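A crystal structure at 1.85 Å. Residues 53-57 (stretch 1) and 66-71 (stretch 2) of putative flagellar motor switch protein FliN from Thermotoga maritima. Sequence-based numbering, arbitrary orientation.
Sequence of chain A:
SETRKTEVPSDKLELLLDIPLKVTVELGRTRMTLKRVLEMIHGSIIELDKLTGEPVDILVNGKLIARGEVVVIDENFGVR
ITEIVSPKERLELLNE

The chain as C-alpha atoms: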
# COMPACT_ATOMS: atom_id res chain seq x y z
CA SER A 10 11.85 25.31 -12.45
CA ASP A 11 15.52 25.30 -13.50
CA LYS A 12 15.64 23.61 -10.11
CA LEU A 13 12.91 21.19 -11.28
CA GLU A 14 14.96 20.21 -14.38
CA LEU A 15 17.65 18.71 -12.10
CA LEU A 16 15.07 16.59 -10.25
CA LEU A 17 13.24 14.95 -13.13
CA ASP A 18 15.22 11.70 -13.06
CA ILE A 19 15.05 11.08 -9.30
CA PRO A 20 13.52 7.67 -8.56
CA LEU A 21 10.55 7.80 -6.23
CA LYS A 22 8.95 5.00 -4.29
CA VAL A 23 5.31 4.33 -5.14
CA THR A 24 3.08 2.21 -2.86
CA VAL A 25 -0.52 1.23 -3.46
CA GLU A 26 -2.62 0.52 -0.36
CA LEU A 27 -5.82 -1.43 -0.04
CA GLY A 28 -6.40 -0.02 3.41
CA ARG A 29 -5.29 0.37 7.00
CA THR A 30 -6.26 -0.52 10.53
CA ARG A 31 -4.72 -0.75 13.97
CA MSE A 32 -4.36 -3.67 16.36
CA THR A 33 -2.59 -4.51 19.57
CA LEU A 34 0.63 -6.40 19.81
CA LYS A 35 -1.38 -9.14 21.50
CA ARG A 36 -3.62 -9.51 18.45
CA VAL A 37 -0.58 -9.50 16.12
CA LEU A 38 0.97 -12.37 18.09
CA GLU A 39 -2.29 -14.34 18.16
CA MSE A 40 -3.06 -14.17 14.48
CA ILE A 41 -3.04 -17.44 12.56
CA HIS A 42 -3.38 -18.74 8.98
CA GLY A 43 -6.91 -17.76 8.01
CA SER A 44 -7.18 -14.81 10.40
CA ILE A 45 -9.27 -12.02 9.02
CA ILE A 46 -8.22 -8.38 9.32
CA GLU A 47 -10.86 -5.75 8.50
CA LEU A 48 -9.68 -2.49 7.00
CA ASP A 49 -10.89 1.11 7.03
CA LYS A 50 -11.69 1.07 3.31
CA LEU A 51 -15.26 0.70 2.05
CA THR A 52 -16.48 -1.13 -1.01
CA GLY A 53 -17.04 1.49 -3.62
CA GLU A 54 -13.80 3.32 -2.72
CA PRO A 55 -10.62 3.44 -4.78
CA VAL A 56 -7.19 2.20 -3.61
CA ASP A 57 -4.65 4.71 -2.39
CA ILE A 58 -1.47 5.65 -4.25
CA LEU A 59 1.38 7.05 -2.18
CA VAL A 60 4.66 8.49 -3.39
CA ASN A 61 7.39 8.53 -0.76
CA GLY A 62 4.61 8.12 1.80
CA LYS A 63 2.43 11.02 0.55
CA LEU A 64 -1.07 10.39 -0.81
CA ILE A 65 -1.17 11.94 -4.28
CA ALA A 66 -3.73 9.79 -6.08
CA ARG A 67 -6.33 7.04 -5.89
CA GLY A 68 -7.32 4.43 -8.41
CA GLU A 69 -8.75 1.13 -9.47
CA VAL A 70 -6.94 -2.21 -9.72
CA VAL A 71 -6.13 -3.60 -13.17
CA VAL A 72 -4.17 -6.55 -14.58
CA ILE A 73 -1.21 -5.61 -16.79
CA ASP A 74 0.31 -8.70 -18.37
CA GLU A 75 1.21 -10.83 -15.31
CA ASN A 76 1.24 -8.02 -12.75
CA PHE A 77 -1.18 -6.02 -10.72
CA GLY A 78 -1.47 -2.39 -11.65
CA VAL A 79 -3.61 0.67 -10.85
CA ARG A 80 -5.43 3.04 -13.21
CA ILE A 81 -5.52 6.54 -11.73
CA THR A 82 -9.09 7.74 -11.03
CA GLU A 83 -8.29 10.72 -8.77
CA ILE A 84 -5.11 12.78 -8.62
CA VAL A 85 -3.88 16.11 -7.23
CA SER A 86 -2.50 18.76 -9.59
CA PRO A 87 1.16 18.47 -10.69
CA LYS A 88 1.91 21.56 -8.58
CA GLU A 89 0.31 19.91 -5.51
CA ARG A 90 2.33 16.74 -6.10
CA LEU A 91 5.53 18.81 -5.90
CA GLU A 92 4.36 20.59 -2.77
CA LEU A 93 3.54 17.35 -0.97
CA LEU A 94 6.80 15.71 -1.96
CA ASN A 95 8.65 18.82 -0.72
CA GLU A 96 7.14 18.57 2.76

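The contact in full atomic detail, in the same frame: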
# COMPACT_ATOMS: atom_id res chain seq x y z
N GLY A 53 -16.68 0.29 -2.92
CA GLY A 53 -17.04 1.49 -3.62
C GLY A 53 -15.94 2.54 -3.59
O GLY A 53 -16.03 3.50 -4.35
N GLU A 54 -14.92 2.36 -2.75
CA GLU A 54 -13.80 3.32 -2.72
C GLU A 54 -12.61 2.84 -3.51
O GLU A 54 -12.40 1.63 -3.66
CB GLU A 54 -13.35 3.58 -1.32
CG GLU A 54 -14.38 4.26 -0.44
CD GLU A 54 -13.74 4.78 0.82
OE1 GLU A 54 -13.42 3.93 1.69
OE2 GLU A 54 -13.54 6.01 0.96
N PRO A 55 -11.82 3.78 -4.04
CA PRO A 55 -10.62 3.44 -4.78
C PRO A 55 -9.44 3.10 -3.85
O PRO A 55 -9.53 3.37 -2.64
CB PRO A 55 -10.32 4.75 -5.53
CG PRO A 55 -10.80 5.83 -4.58
CD PRO A 55 -12.04 5.24 -3.98
N VAL A 56 -8.40 2.50 -4.38
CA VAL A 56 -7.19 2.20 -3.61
C VAL A 56 -6.34 3.46 -3.56
O VAL A 56 -6.49 4.36 -4.40
CB VAL A 56 -6.36 1.03 -4.19
CG1 VAL A 56 -7.20 -0.23 -4.14
CG2 VAL A 56 -5.83 1.32 -5.56
N ASP A 57 -5.49 3.54 -2.56
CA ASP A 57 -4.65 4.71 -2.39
C ASP A 57 -3.27 4.56 -3.02
O ASP A 57 -2.66 3.50 -2.95
CB ASP A 57 -4.46 4.99 -0.91
CG ASP A 57 -5.80 5.12 -0.19
OD1 ASP A 57 -6.60 5.97 -0.65
OD2 ASP A 57 -6.18 4.34 0.71
N ALA A 66 -2.76 10.31 -5.13
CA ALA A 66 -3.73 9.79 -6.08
C ALA A 66 -4.48 8.60 -5.52
O ALA A 66 -4.11 8.03 -4.48
CB ALA A 66 -3.02 9.41 -7.37
N ARG A 67 -5.58 8.27 -6.17
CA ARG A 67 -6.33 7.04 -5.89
C ARG A 67 -6.70 6.40 -7.21
O ARG A 67 -6.63 7.06 -8.27
CB ARG A 67 -7.56 7.36 -5.02
CG ARG A 67 -7.21 7.99 -3.66
CD ARG A 67 -8.30 7.82 -2.49
NE ARG A 67 -9.54 8.39 -2.93
CZ ARG A 67 -10.70 8.26 -2.29
NH1 ARG A 67 -10.74 7.59 -1.17
NH2 ARG A 67 -11.80 8.78 -2.81
N GLY A 68 -7.01 5.11 -7.19
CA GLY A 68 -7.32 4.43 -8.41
C GLY A 68 -7.99 3.10 -8.27
O GLY A 68 -8.42 2.69 -7.19
N GLU A 69 -8.11 2.43 -9.40
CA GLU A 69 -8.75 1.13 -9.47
C GLU A 69 -7.75 0.08 -9.97
O GLU A 69 -6.86 0.36 -10.76
CB GLU A 69 -10.01 1.19 -10.33
CG GLU A 69 -9.79 1.60 -11.76
CD GLU A 69 -11.09 1.76 -12.58
OE1 GLU A 69 -12.15 1.26 -12.12
OE2 GLU A 69 -11.03 2.35 -13.68
N VAL A 70 -7.87 -1.12 -9.43
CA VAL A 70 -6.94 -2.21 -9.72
C VAL A 70 -7.19 -2.78 -11.10
O VAL A 70 -8.34 -2.99 -11.49
CB VAL A 70 -7.06 -3.34 -8.61
CG1 VAL A 70 -6.01 -4.40 -8.84
CG2 VAL A 70 -6.91 -2.74 -7.27
N VAL A 71 -6.11 -2.97 -11.86
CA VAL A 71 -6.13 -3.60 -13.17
C VAL A 71 -5.01 -4.64 -13.28
O VAL A 71 -4.07 -4.65 -12.51
CB VAL A 71 -5.97 -2.56 -14.31
CG1 VAL A 71 -7.10 -1.58 -14.27
CG2 VAL A 71 -4.66 -1.77 -14.17
O HOH W 1 -13.81 7.86 -0.65
O HOH W 2 -8.68 6.87 0.47

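Val-56 and Asp-57 pair antiparallel with the strand of stretch 2, while Glu-54 and Pro-55 reach it from the preceding loop; the backbone pairing centres on Val-56 and Gly-68. Val-56 N donates to Gly-68 O at 2.8 Å, and Gly-68 N returns a bond to Val-56 O at 2.9 Å, closing the reciprocal ring of a hydrogen-bonded antiparallel pair. The next pair, Asp-57 with Arg-67, is of the non-hydrogen-bonded type; here Arg-67 CA lies 3.1 Å from Val-56 O in a CA-H...O contact that supplements the amide bonds.

Polar side chains gather around Arg-67, which shares one face of the sheet with Asp-57. Its salt bridge to Glu-54 is long, with OE2 3.9 Å from Arg-67 NH1, and water 1 spans the gap, donating to Glu-54 OE2 (2.5 Å) and accepting from Arg-67 NH2 (3.1 Å). Asp-57 OD1 stands 4.4 Å from Arg-67 NE, beyond salt-bridge range, but water 2 links the two side chains by donating to Asp-57 OD1 (2.5 Å) and accepting from Arg-67 NH1 (2.7 Å). Glu-54 OE2 and Asp-57 OD1 both lie at the edge of the guanidinium, near its plane.

Packing completes the contact. Pro-55 covers one face of the guanidinium, its CG 3.3 Å from Arg-67 NE. On the opposite side of the sheet from Arg-67, Val-56 CG1 meets Val-70 CG2 at 4.0 Å.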